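Local coordinates for protein response regulator (Xanthomonas campestris pv. campestris, PDB 3QYY) that probably makes cyclic di-GMP as a diguanylate cyclase, its GGDEF domain being captured here with magnesium and bound cyclic di-GMP at the active site, at residues Glu26-Asp31 and Gln83-Arg88; Gly87-Asp92 and Glu143-Ala148. One frame throughout, in Å; residues are numbered along the deposited sequence.

Contact 1: residues Glu26-Asp31 and Gln83-Arg88; sequences EQAMRD and QDWIGR. With C2E (9,9'-[(2R,3R,3aS,5S,7aR,9R,10R,10aS,12S,14aR)-3,5,10,12-tetrahydroxy-5,12-dioxidooctahydro-2H,7H-difuro[3,2-d:3',2'-j][1,3,7,9,2,8]tetraoxadiphosphacyclododecine-2,9-diyl]bis(2-amino-1,9-dihydro-6H-purin-6-one)), chain F.
In the GGDEF domain, the helix 22-38 lies against the edge strand 85-90 of the central sheet, and Ala28 and Met29 seal the joint by settling on the indole of Trp85. The methyl of Ala28 sits directly over one face of the indole as a CH-pi contact, CB being 3.6 Å from the centroid of the five-membered ring and 18° off its normal. Its closest carbon is Trp85 CE2, 3.4 Å from Ala28 CB, at the fusion of the two rings. Beside it, Met29 reaches the far end of the six-membered ring obliquely, CG 3.8 Å from Trp85 CH2. Trp85 places CG between its backbone N and carbonyl carbon (chi1 55°), which lifts the indole from the strand to meet the helix. The contact across the segments is wholly apolar; the indole NE1 is satisfied by Ser32 OG, one turn on from Ala28, and this ties the ring's polar edge to the same helix. Farther along the strand, Arg88 extends fully to the ligand: its NH2 donates to O61 of a cyclic di-GMP guanine, 2.8 Å from NH2 to O61, with the oxygen at the guanidinium edge. Asp14 forms a salt bridge with NH1 of the same group, helping to fix its aim. Leu95 of strand 93-98 touches both Met29 and Trp85, Leu20 packs on Ala28 and Trp85, and Ile86 points away from the helix 22-38 to pack on Leu72 and Ala76 of helix 62-77.

Contact 2: residues Gly87-Asp92 and Glu143-Ala148; sequences GRWGGD and ELYRRA. With MG (magnesium ion), chain I; C2E (9,9'-[(2R,3R,3aS,5S,7aR,9R,10R,10aS,12S,14aR)-3,5,10,12-tetrahydroxy-5,12-dioxidooctahydro-2H,7H-difuro[3,2-d:3',2'-j][1,3,7,9,2,8]tetraoxadiphosphacyclododecine-2,9-diyl]bis(2-amino-1,9-dihydro-6H-purin-6-one)), chain C.
Trp89 and Tyr145 meet as an offset stack, the Trp89 six-membered ring and the Tyr145 ring having centroids 4.9 Å apart and planes at 25°. Tyr145 CE2 lies over one face of the indole toward its rim, and Tyr145 CZ is 3.8 Å from Trp89 CZ2. At the indole edge, NE1 gives a nearly straight bond (169°) to a phosphate oxygen of cyclic di-GMP, with 2.8 Å between Trp89 NE1 and O1P. The Tyr145 hydroxyl bonds to Lys54 NZ of the second subunit, which also binds this cyclic di-GMP, and the stack lies where ligand and both subunits meet. Trp89 carries CG anti to its N (chi1 -163°), which swings the indole toward the helix 141-157. Beyond it comes the GGDEF signature, beginning at Gly90, with a classic beta bulge at Trp89 and Gly90 opposite Glu93. Gly90 and Gly91 let the guanine lie close against the backbone, its N3 3.1 Å from Gly91 N. Asp92 OD2 binds magnesium at 2.1 Å, alongside three waters and Asp49; its other oxygen, OD1, accepts from one of those waters. Arg88 braces the turn, NE and NH2 both gripping Gly91 O side-on in the guanidinium plane, with 2.9 Å from NE to that oxygen. Met29 and Cys25 of helix 22-38 pack on Trp89, and Leu144 and Ala148 anchor the helix 141-157 on Ala133 of the sheet.

How the contacts relate
Both contacts use strand 85-90 and share Gly87 and Arg88, contact 2 running on into the GGDEF turn. Contact 1 is a buried, apolar seam between strand and helix 22-38; contact 2 is partly buried, and its aromatic pair borders a phosphate and the second subunit, while Asp92 of the same segment holds magnesium. Met29 of contact 1 also packs on both aromatic residues of contact 2, its CE 3.7 Å from Trp89 CZ3 and its SD 4.0 Å from Tyr145 CB. Arg88 serves both settings, its NH2 shared between one cyclic di-GMP and the carbonyl of the turn that receives another. Chemistry thus shifts along the strand from hydrocarbon packing to ligand and metal binding.

Contact 1: residues Glu26-Asp31 and Gln83-Arg88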
ATOM      1  N   GLU B  26     -12.177  -6.151 -10.897  1.00 18.15           N
ATOM      2  CA  GLU B  26     -13.556  -6.064 -10.441  1.00 21.33           C
ATOM      3  C   GLU B  26     -14.514  -6.793 -11.375  1.00 21.30           C
ATOM      4  O   GLU B  26     -15.414  -7.497 -10.918  1.00 22.58           O
ATOM      5  CB  GLU B  26     -13.956  -4.597 -10.272  1.00 23.92           C
ATOM      6  CG  GLU B  26     -13.167  -3.893  -9.171  1.00 29.73           C
ATOM      7  CD  GLU B  26     -13.528  -2.425  -9.019  1.00 34.86           C
ATOM      8  OE1 GLU B  26     -12.946  -1.756  -8.135  1.00 38.59           O
ATOM      9  OE2 GLU B  26     -14.387  -1.940  -9.781  1.00 38.47           O
ATOM     10  N   GLN B  27     -14.311  -6.654 -12.681  1.00 21.04           N
ATOM     11  CA  GLN B  27     -15.187  -7.327 -13.634  1.00 22.89           C
ATOM     12  C   GLN B  27     -14.923  -8.829 -13.659  1.00 21.11           C
ATOM     13  O   GLN B  27     -15.847  -9.619 -13.843  1.00 22.10           O
ATOM     14  CB  GLN B  27     -15.007  -6.750 -15.040  1.00 25.39           C
ATOM     15  CG  GLN B  27     -16.160  -7.081 -15.978  1.00 26.76           C
ATOM     16  CD  GLN B  27     -16.048  -6.378 -17.315  1.00 29.53           C
ATOM     17  OE1 GLN B  27     -15.777  -5.180 -17.376  1.00 30.38           O
ATOM     18  NE2 GLN B  27     -16.270  -7.118 -18.394  1.00 31.48           N
ATOM     19  N   ALA B  28     -13.663  -9.220 -13.477  1.00 21.51           N
ATOM     20  CA  ALA B  28     -13.290 -10.634 -13.465  1.00 21.35           C
ATOM     21  C   ALA B  28     -13.897 -11.306 -12.238  1.00 21.93           C
ATOM     22  O   ALA B  28     -14.405 -12.427 -12.318  1.00 21.32           O
ATOM     23  CB  ALA B  28     -11.765 -10.787 -13.451  1.00 20.35           C
ATOM     24  N   MET B  29     -13.838 -10.623 -11.098  1.00 21.94           N
ATOM     25  CA  MET B  29     -14.406 -11.169  -9.872  1.00 23.34           C
ATOM     26  C   MET B  29     -15.912 -11.347 -10.046  1.00 23.86           C
ATOM     27  O   MET B  29     -16.473 -12.377  -9.671  1.00 24.43           O
ATOM     28  CB  MET B  29     -14.135 -10.242  -8.677  1.00 23.11           C
ATOM     29  CG  MET B  29     -12.747 -10.386  -8.053  1.00 23.92           C
ATOM     30  SD  MET B  29     -12.605  -9.503  -6.469  1.00 24.26           S
ATOM     31  CE  MET B  29     -12.320  -7.828  -7.055  1.00 24.13           C
ATOM     32  N   ARG B  30     -16.565 -10.339 -10.615  1.00 24.06           N
ATOM     33  CA  ARG B  30     -18.006 -10.401 -10.832  1.00 26.25           C
ATOM     34  C   ARG B  30     -18.365 -11.594 -11.713  1.00 25.94           C
ATOM     35  O   ARG B  30     -19.231 -12.400 -11.363  1.00 26.22           O
ATOM     36  CB  ARG B  30     -18.510  -9.118 -11.500  1.00 26.96           C
ATOM     37  CG  ARG B  30     -20.022  -9.078 -11.680  1.00 30.67           C
ATOM     38  CD  ARG B  30     -20.431  -8.072 -12.743  1.00 32.56           C
ATOM     39  NE  ARG B  30     -19.905  -8.440 -14.053  1.00 34.11           N
ATOM     40  CZ  ARG B  30     -20.064  -7.718 -15.158  1.00 34.82           C
ATOM     41  NH1 ARG B  30     -20.739  -6.575 -15.120  1.00 34.08           N
ATOM     42  NH2 ARG B  30     -19.550  -8.143 -16.304  1.00 34.28           N
ATOM     43  N   ASP B  31     -17.693 -11.704 -12.853  1.00 25.63           N
ATOM     44  CA  ASP B  31     -17.957 -12.791 -13.787  1.00 26.63           C
ATOM     45  C   ASP B  31     -17.666 -14.167 -13.198  1.00 25.28           C
ATOM     46  O   ASP B  31     -18.431 -15.108 -13.411  1.00 25.85           O
ATOM     47  CB  ASP B  31     -17.148 -12.598 -15.074  1.00 26.60           C
ATOM     48  CG  ASP B  31     -17.563 -11.355 -15.845  1.00 27.73           C
ATOM     49  OD1 ASP B  31     -18.608 -10.758 -15.507  1.00 29.81           O
ATOM     50  OD2 ASP B  31     -16.847 -10.981 -16.796  1.00 28.67           O
ATOM     51  N   GLN B  83      -9.551 -20.299 -18.066  1.00 30.57           N
ATOM     52  CA  GLN B  83     -10.628 -19.503 -17.493  1.00 29.70           C
ATOM     53  C   GLN B  83     -10.199 -18.778 -16.220  1.00 27.69           C
ATOM     54  O   GLN B  83     -10.984 -18.048 -15.614  1.00 27.43           O
ATOM     55  CB  GLN B  83     -11.836 -20.392 -17.197  1.00 34.00           C
ATOM     56  CG  GLN B  83     -13.141 -19.627 -17.163  1.00 38.63           C
ATOM     57  CD  GLN B  83     -13.368 -18.843 -18.440  1.00 41.12           C
ATOM     58  OE1 GLN B  83     -13.394 -19.410 -19.535  1.00 42.20           O
ATOM     59  NE2 GLN B  83     -13.528 -17.531 -18.309  1.00 42.13           N
ATOM     60  N   ASP B  84      -8.951 -18.987 -15.820  1.00 24.43           N
ATOM     61  CA  ASP B  84      -8.417 -18.348 -14.625  1.00 21.64           C
ATOM     62  C   ASP B  84      -7.919 -16.954 -15.005  1.00 22.32           C
ATOM     63  O   ASP B  84      -7.919 -16.583 -16.179  1.00 21.35           O
ATOM     64  CB  ASP B  84      -7.275 -19.190 -14.060  1.00 21.47           C
ATOM     65  CG  ASP B  84      -7.710 -20.610 -13.715  1.00 22.35           C
ATOM     66  OD1 ASP B  84      -6.831 -21.474 -13.546  1.00 24.25           O
ATOM     67  OD2 ASP B  84      -8.930 -20.860 -13.601  1.00 21.22           O
ATOM     68  N   TRP B  85      -7.496 -16.172 -14.021  1.00 20.53           N
ATOM     69  CA  TRP B  85      -7.016 -14.836 -14.334  1.00 17.93           C
ATOM     70  C   TRP B  85      -6.145 -14.223 -13.260  1.00 18.07           C
ATOM     71  O   TRP B  85      -6.168 -14.647 -12.106  1.00 15.77           O
ATOM     72  CB  TRP B  85      -8.198 -13.899 -14.610  1.00 15.49           C
ATOM     73  CG  TRP B  85      -9.225 -13.848 -13.506  1.00 17.46           C
ATOM     74  CD1 TRP B  85     -10.364 -14.594 -13.409  1.00 17.79           C
ATOM     75  CD2 TRP B  85      -9.202 -12.997 -12.351  1.00 15.71           C
ATOM     76  NE1 TRP B  85     -11.056 -14.258 -12.268  1.00 18.27           N
ATOM     77  CE2 TRP B  85     -10.366 -13.280 -11.601  1.00 16.62           C
ATOM     78  CE3 TRP B  85      -8.311 -12.021 -11.879  1.00 15.09           C
ATOM     79  CZ2 TRP B  85     -10.666 -12.620 -10.398  1.00 16.47           C
ATOM     80  CZ3 TRP B  85      -8.609 -11.365 -10.681  1.00 14.04           C
ATOM     81  CH2 TRP B  85      -9.778 -11.669  -9.958  1.00 16.19           C
ATOM     82  N   ILE B  86      -5.355 -13.231 -13.662  1.00 16.32           N
ATOM     83  CA  ILE B  86      -4.509 -12.510 -12.727  1.00 15.69           C
ATOM     84  C   ILE B  86      -4.674 -11.023 -13.019  1.00 15.50           C
ATOM     85  O   ILE B  86      -4.649 -10.588 -14.174  1.00 15.68           O
ATOM     86  CB  ILE B  86      -3.018 -12.921 -12.838  1.00 17.87           C
ATOM     87  CG1 ILE B  86      -2.186 -12.101 -11.844  1.00 17.49           C
ATOM     88  CG2 ILE B  86      -2.515 -12.731 -14.274  1.00 19.54           C
ATOM     89  CD1 ILE B  86      -0.766 -12.615 -11.637  1.00 15.49           C
ATOM     90  N   GLY B  87      -4.887 -10.249 -11.962  1.00 15.38           N
ATOM     91  CA  GLY B  87      -5.054  -8.822 -12.128  1.00 13.71           C
ATOM     92  C   GLY B  87      -4.186  -8.056 -11.154  1.00 13.52           C
ATOM     93  O   GLY B  87      -3.756  -8.593 -10.133  1.00 13.87           O
ATOM     94  N   ARG B  88      -3.926  -6.797 -11.478  1.00 14.07           N
ATOM     95  CA  ARG B  88      -3.121  -5.937 -10.628  1.00 14.27           C
ATOM     96  C   ARG B  88      -4.079  -4.946  -9.968  1.00 14.26           C
ATOM     97  O   ARG B  88      -4.670  -4.097 -10.637  1.00 14.44           O
ATOM     98  CB  ARG B  88      -2.082  -5.192 -11.472  1.00 14.34           C
ATOM     99  CG  ARG B  88      -1.059  -4.410 -10.664  1.00 13.48           C
ATOM    100  CD  ARG B  88      -0.066  -3.692 -11.572  1.00 16.00           C
ATOM    101  NE  ARG B  88       0.896  -2.914 -10.797  1.00 17.88           N
ATOM    102  CZ  ARG B  88       1.789  -2.082 -11.319  1.00 17.27           C
ATOM    103  NH1 ARG B  88       1.856  -1.912 -12.634  1.00 15.85           N
ATOM    104  NH2 ARG B  88       2.613  -1.415 -10.520  1.00 14.09           N
TER
HETATM  105  P1  C2E F 486       6.692   3.316  -2.542  1.00 16.03           P
HETATM  106  O2P C2E F 486       6.831   3.866  -3.940  1.00 16.35           O
HETATM  107  O1P C2E F 486       7.496   4.019  -1.490  1.00 15.04           O
HETATM  108  O5' C2E F 486       5.190   3.356  -2.065  1.00 14.85           O
HETATM  109  C5' C2E F 486       4.845   2.867  -0.753  1.00 14.51           C
HETATM  110  C4' C2E F 486       3.337   3.004  -0.609  1.00 13.29           C
HETATM  111  O4' C2E F 486       2.818   4.292  -0.873  1.00 13.45           O
HETATM  112  C3' C2E F 486       2.587   2.068  -1.549  1.00 14.61           C
HETATM  113  O3' C2E F 486       2.521   0.736  -1.016  1.00 14.67           O
HETATM  114  C2' C2E F 486       1.277   2.784  -1.675  1.00 13.41           C
HETATM  115  O2' C2E F 486       0.407   2.328  -0.626  1.00 14.33           O
HETATM  116  C1' C2E F 486       1.565   4.274  -1.543  1.00 12.04           C
HETATM  117  N9  C2E F 486       1.724   4.878  -2.884  1.00 14.38           N
HETATM  118  C8  C2E F 486       2.869   5.348  -3.433  1.00 15.54           C
HETATM  119  N7  C2E F 486       2.657   5.845  -4.668  1.00 15.06           N
HETATM  120  C5  C2E F 486       1.359   5.702  -4.925  1.00 15.94           C
HETATM  121  C6  C2E F 486       0.454   6.032  -6.054  1.00 17.77           C
HETATM  122  O6  C2E F 486       0.904   6.589  -7.088  1.00 18.74           O
HETATM  123  N1  C2E F 486      -0.863   5.728  -5.938  1.00 15.60           N
HETATM  124  C2  C2E F 486      -1.379   5.132  -4.827  1.00 15.69           C
HETATM  125  N2  C2E F 486      -2.695   4.858  -4.771  1.00 15.28           N
HETATM  126  N3  C2E F 486      -0.596   4.799  -3.746  1.00 14.50           N
HETATM  127  C4  C2E F 486       0.749   5.060  -3.747  1.00 13.48           C
HETATM  128  P11 C2E F 486       2.563  -0.408  -2.148  1.00 13.79           P
HETATM  129  O21 C2E F 486       1.470  -0.175  -3.136  1.00 12.88           O
HETATM  130  O11 C2E F 486       2.424  -1.683  -1.394  1.00 14.78           O
HETATM  131  O5A C2E F 486       3.962  -0.379  -2.884  1.00 14.22           O
HETATM  132  C5A C2E F 486       5.143  -0.612  -2.118  1.00 13.44           C
HETATM  133  C4A C2E F 486       6.359  -0.489  -2.993  1.00 14.43           C
HETATM  134  O4A C2E F 486       6.341  -1.331  -4.179  1.00 17.33           O
HETATM  135  C3A C2E F 486       6.584   0.930  -3.502  1.00 15.11           C
HETATM  136  O3A C2E F 486       7.199   1.777  -2.506  1.00 16.84           O
HETATM  137  C2A C2E F 486       7.447   0.685  -4.699  1.00 15.00           C
HETATM  138  O2A C2E F 486       8.821   0.680  -4.270  1.00 14.12           O
HETATM  139  C1A C2E F 486       7.028  -0.666  -5.257  1.00 15.40           C
HETATM  140  N91 C2E F 486       6.182  -0.492  -6.471  1.00 15.96           N
HETATM  141  C81 C2E F 486       4.831  -0.394  -6.557  1.00 16.37           C
HETATM  142  N71 C2E F 486       4.428  -0.246  -7.841  1.00 15.71           N
HETATM  143  C51 C2E F 486       5.530  -0.247  -8.607  1.00 16.84           C
HETATM  144  C61 C2E F 486       5.854  -0.135 -10.059  1.00 17.56           C
HETATM  145  O61 C2E F 486       4.963   0.003 -10.926  1.00 18.30           O
HETATM  146  N11 C2E F 486       7.157  -0.185 -10.432  1.00 16.53           N
HETATM  147  C21 C2E F 486       8.182  -0.333  -9.531  1.00 17.76           C
HETATM  148  N21 C2E F 486       9.460  -0.372  -9.982  1.00 18.37           N
HETATM  149  N31 C2E F 486       7.955  -0.445  -8.192  1.00 16.95           N
HETATM  150  C41 C2E F 486       6.675  -0.409  -7.688  1.00 16.90           C

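Contact 2: residues Gly87-Asp92 and Glu143-Ala148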
ATOM      1  N   GLY B  87      -4.887 -10.249 -11.962  1.00 15.38           N
ATOM      2  CA  GLY B  87      -5.054  -8.822 -12.128  1.00 13.71           C
ATOM      3  C   GLY B  87      -4.186  -8.056 -11.154  1.00 13.52           C
ATOM      4  O   GLY B  87      -3.756  -8.593 -10.133  1.00 13.87           O
ATOM      5  N   ARG B  88      -3.926  -6.797 -11.478  1.00 14.07           N
ATOM      6  CA  ARG B  88      -3.121  -5.937 -10.628  1.00 14.27           C
ATOM      7  C   ARG B  88      -4.079  -4.946  -9.968  1.00 14.26           C
ATOM      8  O   ARG B  88      -4.670  -4.097 -10.637  1.00 14.44           O
ATOM      9  CB  ARG B  88      -2.082  -5.192 -11.472  1.00 14.34           C
ATOM     10  CG  ARG B  88      -1.059  -4.410 -10.664  1.00 13.48           C
ATOM     11  CD  ARG B  88      -0.066  -3.692 -11.572  1.00 16.00           C
ATOM     12  NE  ARG B  88       0.896  -2.914 -10.797  1.00 17.88           N
ATOM     13  CZ  ARG B  88       1.789  -2.082 -11.319  1.00 17.27           C
ATOM     14  NH1 ARG B  88       1.856  -1.912 -12.634  1.00 15.85           N
ATOM     15  NH2 ARG B  88       2.613  -1.415 -10.520  1.00 14.09           N
ATOM     16  N   TRP B  89      -4.255  -5.077  -8.657  1.00 11.94           N
ATOM     17  CA  TRP B  89      -5.145  -4.185  -7.925  1.00 13.21           C
ATOM     18  C   TRP B  89      -4.550  -2.781  -8.005  1.00 13.09           C
ATOM     19  O   TRP B  89      -5.265  -1.781  -8.143  1.00 13.09           O
ATOM     20  CB  TRP B  89      -5.234  -4.640  -6.463  1.00 15.09           C
ATOM     21  CG  TRP B  89      -6.401  -4.084  -5.707  1.00 15.50           C
ATOM     22  CD1 TRP B  89      -6.354  -3.314  -4.578  1.00 14.69           C
ATOM     23  CD2 TRP B  89      -7.790  -4.320  -5.974  1.00 16.74           C
ATOM     24  NE1 TRP B  89      -7.627  -3.064  -4.120  1.00 15.07           N
ATOM     25  CE2 TRP B  89      -8.528  -3.670  -4.957  1.00 16.34           C
ATOM     26  CE3 TRP B  89      -8.485  -5.023  -6.972  1.00 16.93           C
ATOM     27  CZ2 TRP B  89      -9.929  -3.702  -4.906  1.00 18.19           C
ATOM     28  CZ3 TRP B  89      -9.881  -5.054  -6.921  1.00 18.38           C
ATOM     29  CH2 TRP B  89     -10.585  -4.396  -5.893  1.00 18.02           C
ATOM     30  N   GLY B  90      -3.223  -2.730  -7.933  1.00 13.45           N
ATOM     31  CA  GLY B  90      -2.499  -1.474  -7.995  1.00 13.22           C
ATOM     32  C   GLY B  90      -1.198  -1.621  -7.226  1.00 13.25           C
ATOM     33  O   GLY B  90      -1.116  -2.444  -6.320  1.00 14.17           O
ATOM     34  N   GLY B  91      -0.180  -0.843  -7.580  1.00 12.85           N
ATOM     35  CA  GLY B  91       1.094  -0.941  -6.879  1.00 14.30           C
ATOM     36  C   GLY B  91       1.676  -2.342  -6.975  1.00 15.42           C
ATOM     37  O   GLY B  91       1.824  -2.874  -8.075  1.00 15.42           O
ATOM     38  N   ASP B  92       2.015  -2.945  -5.837  1.00 14.82           N
ATOM     39  CA  ASP B  92       2.559  -4.301  -5.852  1.00 15.08           C
ATOM     40  C   ASP B  92       1.538  -5.312  -5.321  1.00 14.90           C
ATOM     41  O   ASP B  92       1.901  -6.372  -4.806  1.00 15.19           O
ATOM     42  CB  ASP B  92       3.855  -4.369  -5.036  1.00 16.53           C
ATOM     43  CG  ASP B  92       3.647  -4.073  -3.561  1.00 15.70           C
ATOM     44  OD1 ASP B  92       4.643  -4.137  -2.814  1.00 17.20           O
ATOM     45  OD2 ASP B  92       2.506  -3.778  -3.145  1.00 16.22           O
ATOM     46  N   GLU B 143     -18.091  -9.687  -0.830  1.00 25.51           N
ATOM     47  CA  GLU B 143     -17.865 -10.458   0.389  1.00 24.86           C
ATOM     48  C   GLU B 143     -16.684 -11.407   0.207  1.00 22.91           C
ATOM     49  O   GLU B 143     -15.861 -11.557   1.106  1.00 21.58           O
ATOM     50  CB  GLU B 143     -19.124 -11.252   0.744  1.00 27.60           C
ATOM     51  CG  GLU B 143     -18.985 -12.210   1.922  1.00 29.73           C
ATOM     52  CD  GLU B 143     -18.562 -11.523   3.210  1.00 33.26           C
ATOM     53  OE1 GLU B 143     -18.776 -10.299   3.338  1.00 36.15           O
ATOM     54  OE2 GLU B 143     -18.027 -12.216   4.103  1.00 34.29           O
ATOM     55  N   LEU B 144     -16.607 -12.046  -0.958  1.00 22.61           N
ATOM     56  CA  LEU B 144     -15.508 -12.966  -1.247  1.00 22.10           C
ATOM     57  C   LEU B 144     -14.194 -12.192  -1.177  1.00 21.03           C
ATOM     58  O   LEU B 144     -13.209 -12.666  -0.609  1.00 19.25           O
ATOM     59  CB  LEU B 144     -15.675 -13.585  -2.641  1.00 21.87           C
ATOM     60  CG  LEU B 144     -14.620 -14.616  -3.056  1.00 22.99           C
ATOM     61  CD1 LEU B 144     -14.702 -15.832  -2.142  1.00 23.11           C
ATOM     62  CD2 LEU B 144     -14.845 -15.031  -4.507  1.00 23.16           C
ATOM     63  N   TYR B 145     -14.189 -10.993  -1.755  1.00 20.75           N
ATOM     64  CA  TYR B 145     -12.999 -10.151  -1.743  1.00 20.89           C
ATOM     65  C   TYR B 145     -12.605  -9.797  -0.308  1.00 20.25           C
ATOM     66  O   TYR B 145     -11.433  -9.887   0.068  1.00 20.16           O
ATOM     67  CB  TYR B 145     -13.238  -8.871  -2.556  1.00 19.78           C
ATOM     68  CG  TYR B 145     -12.141  -7.839  -2.381  1.00 20.50           C
ATOM     69  CD1 TYR B 145     -12.248  -6.838  -1.413  1.00 20.75           C
ATOM     70  CD2 TYR B 145     -10.971  -7.905  -3.134  1.00 19.17           C
ATOM     71  CE1 TYR B 145     -11.208  -5.929  -1.195  1.00 21.61           C
ATOM     72  CE2 TYR B 145      -9.928  -7.005  -2.926  1.00 20.11           C
ATOM     73  CZ  TYR B 145     -10.052  -6.022  -1.951  1.00 19.55           C
ATOM     74  OH  TYR B 145      -9.007  -5.157  -1.714  1.00 18.95           O
ATOM     75  N   ARG B 146     -13.588  -9.406   0.495  1.00 21.91           N
ATOM     76  CA  ARG B 146     -13.327  -9.043   1.882  1.00 22.39           C
ATOM     77  C   ARG B 146     -12.685 -10.195   2.642  1.00 21.09           C
ATOM     78  O   ARG B 146     -11.776  -9.984   3.438  1.00 18.86           O
ATOM     79  CB  ARG B 146     -14.622  -8.619   2.580  1.00 25.55           C
ATOM     80  CG  ARG B 146     -15.251  -7.372   1.981  1.00 31.30           C
ATOM     81  CD  ARG B 146     -16.423  -6.866   2.808  1.00 35.53           C
ATOM     82  NE  ARG B 146     -17.005  -5.667   2.214  1.00 39.55           N
ATOM     83  CZ  ARG B 146     -18.007  -4.975   2.745  1.00 42.22           C
ATOM     84  NH1 ARG B 146     -18.550  -5.359   3.892  1.00 43.76           N
ATOM     85  NH2 ARG B 146     -18.469  -3.898   2.124  1.00 42.90           N
ATOM     86  N   ARG B 147     -13.153 -11.416   2.393  1.00 20.86           N
ATOM     87  CA  ARG B 147     -12.598 -12.582   3.071  1.00 20.17           C
ATOM     88  C   ARG B 147     -11.150 -12.843   2.665  1.00 18.54           C
ATOM     89  O   ARG B 147     -10.288 -13.069   3.514  1.00 18.35           O
ATOM     90  CB  ARG B 147     -13.450 -13.823   2.781  1.00 22.00           C
ATOM     91  CG  ARG B 147     -14.823 -13.790   3.436  1.00 26.07           C
ATOM     92  CD  ARG B 147     -15.612 -15.050   3.125  1.00 29.78           C
ATOM     93  NE  ARG B 147     -16.913 -15.055   3.788  1.00 34.65           N
ATOM     94  CZ  ARG B 147     -17.789 -16.050   3.705  1.00 37.29           C
ATOM     95  NH1 ARG B 147     -17.504 -17.127   2.985  1.00 39.22           N
ATOM     96  NH2 ARG B 147     -18.952 -15.967   4.337  1.00 38.15           N
ATOM     97  N   ALA B 148     -10.886 -12.812   1.363  1.00 16.94           N
ATOM     98  CA  ALA B 148      -9.537 -13.040   0.854  1.00 15.67           C
ATOM     99  C   ALA B 148      -8.591 -11.933   1.313  1.00 16.05           C
ATOM    100  O   ALA B 148      -7.451 -12.193   1.691  1.00 16.02           O
ATOM    101  CB  ALA B 148      -9.562 -13.102  -0.668  1.00 16.44           C
TER
HETATM  102 MG    MG I 506       1.740  -3.549  -1.254  1.00 15.23          MG
HETATM  103  P1  C2E C 487      -7.439  -0.354  -1.711  1.00 15.76           P
HETATM  104  O2P C2E C 487      -8.088   0.627  -2.648  1.00 17.05           O
HETATM  105  O1P C2E C 487      -8.012  -1.743  -1.722  1.00 15.96           O
HETATM  106  O5' C2E C 487      -5.898  -0.516  -2.022  1.00 14.54           O
HETATM  107  C5' C2E C 487      -5.097  -1.421  -1.235  1.00 13.91           C
HETATM  108  C4' C2E C 487      -3.671  -1.314  -1.765  1.00 14.46           C
HETATM  109  O4' C2E C 487      -3.513  -1.569  -3.150  1.00 14.85           O
HETATM  110  C3' C2E C 487      -3.086   0.078  -1.540  1.00 13.12           C
HETATM  111  O3' C2E C 487      -2.587   0.213  -0.208  1.00 15.15           O
HETATM  112  C2' C2E C 487      -2.055   0.140  -2.622  1.00 13.61           C
HETATM  113  O2' C2E C 487      -0.820  -0.377  -2.097  1.00 12.59           O
HETATM  114  C1' C2E C 487      -2.554  -0.718  -3.773  1.00 12.04           C
HETATM  115  N9  C2E C 487      -3.227   0.127  -4.794  1.00 13.60           N
HETATM  116  C8  C2E C 487      -4.545   0.140  -5.090  1.00 14.33           C
HETATM  117  N7  C2E C 487      -4.823   1.014  -6.080  1.00 14.51           N
HETATM  118  C5  C2E C 487      -3.674   1.574  -6.443  1.00 14.26           C
HETATM  119  C6  C2E C 487      -3.251   2.582  -7.449  1.00 17.86           C
HETATM  120  O6  C2E C 487      -4.096   3.112  -8.212  1.00 19.62           O
HETATM  121  N1  C2E C 487      -1.935   2.907  -7.528  1.00 15.18           N
HETATM  122  C2  C2E C 487      -0.997   2.345  -6.719  1.00 14.75           C
HETATM  123  N2  C2E C 487       0.292   2.712  -6.851  1.00 12.93           N
HETATM  124  N3  C2E C 487      -1.323   1.405  -5.762  1.00 11.75           N
HETATM  125  C4  C2E C 487      -2.619   0.995  -5.589  1.00 13.82           C
HETATM  126  P11 C2E C 487      -2.738   1.702   0.384  1.00 12.99           P
HETATM  127  O21 C2E C 487      -2.078   2.688  -0.523  1.00 12.63           O
HETATM  128  O11 C2E C 487      -2.111   1.629   1.732  1.00 13.33           O
HETATM  129  O5A C2E C 487      -4.265   2.062   0.539  1.00 12.90           O
HETATM  130  C5A C2E C 487      -5.069   1.242   1.389  1.00 13.44           C
HETATM  131  C4A C2E C 487      -6.487   1.725   1.373  1.00 14.57           C
HETATM  132  O4A C2E C 487      -6.641   3.135   1.691  1.00 15.10           O
HETATM  133  C3A C2E C 487      -7.191   1.538   0.030  1.00 14.11           C
HETATM  134  O3A C2E C 487      -7.622   0.179  -0.186  1.00 15.43           O
HETATM  135  C2A C2E C 487      -8.316   2.517   0.161  1.00 15.64           C
HETATM  136  O2A C2E C 487      -9.425   1.864   0.802  1.00 16.71           O
HETATM  137  C1A C2E C 487      -7.778   3.665   0.999  1.00 14.17           C
HETATM  138  N91 C2E C 487      -7.451   4.822   0.133  1.00 16.08           N
HETATM  139  C81 C2E C 487      -6.287   5.101  -0.504  1.00 15.00           C
HETATM  140  N71 C2E C 487      -6.382   6.257  -1.204  1.00 16.33           N
HETATM  141  C51 C2E C 487      -7.625   6.734  -1.019  1.00 16.54           C
HETATM  142  C61 C2E C 487      -8.415   7.917  -1.462  1.00 17.24           C
HETATM  143  O61 C2E C 487      -7.927   8.786  -2.206  1.00 18.03           O
HETATM  144  N11 C2E C 487      -9.701   8.036  -1.032  1.00 18.93           N
HETATM  145  C21 C2E C 487     -10.289   7.111  -0.211  1.00 17.75           C
HETATM  146  N21 C2E C 487     -11.576   7.290   0.179  1.00 19.82           N
HETATM  147  N31 C2E C 487      -9.615   6.008   0.228  1.00 17.51           N
HETATM  148  C41 C2E C 487      -8.310   5.780  -0.140  1.00 16.07           C
HETATM  149  O   HOH W   1       3.709  -4.105  -0.438  1.00 13.46           O
HETATM  150  O   HOH W   2       1.123  -3.190   0.868  1.00 15.71           O
HETATM  151  O   HOH W   3      -0.179  -3.151  -1.805  1.00 14.21           O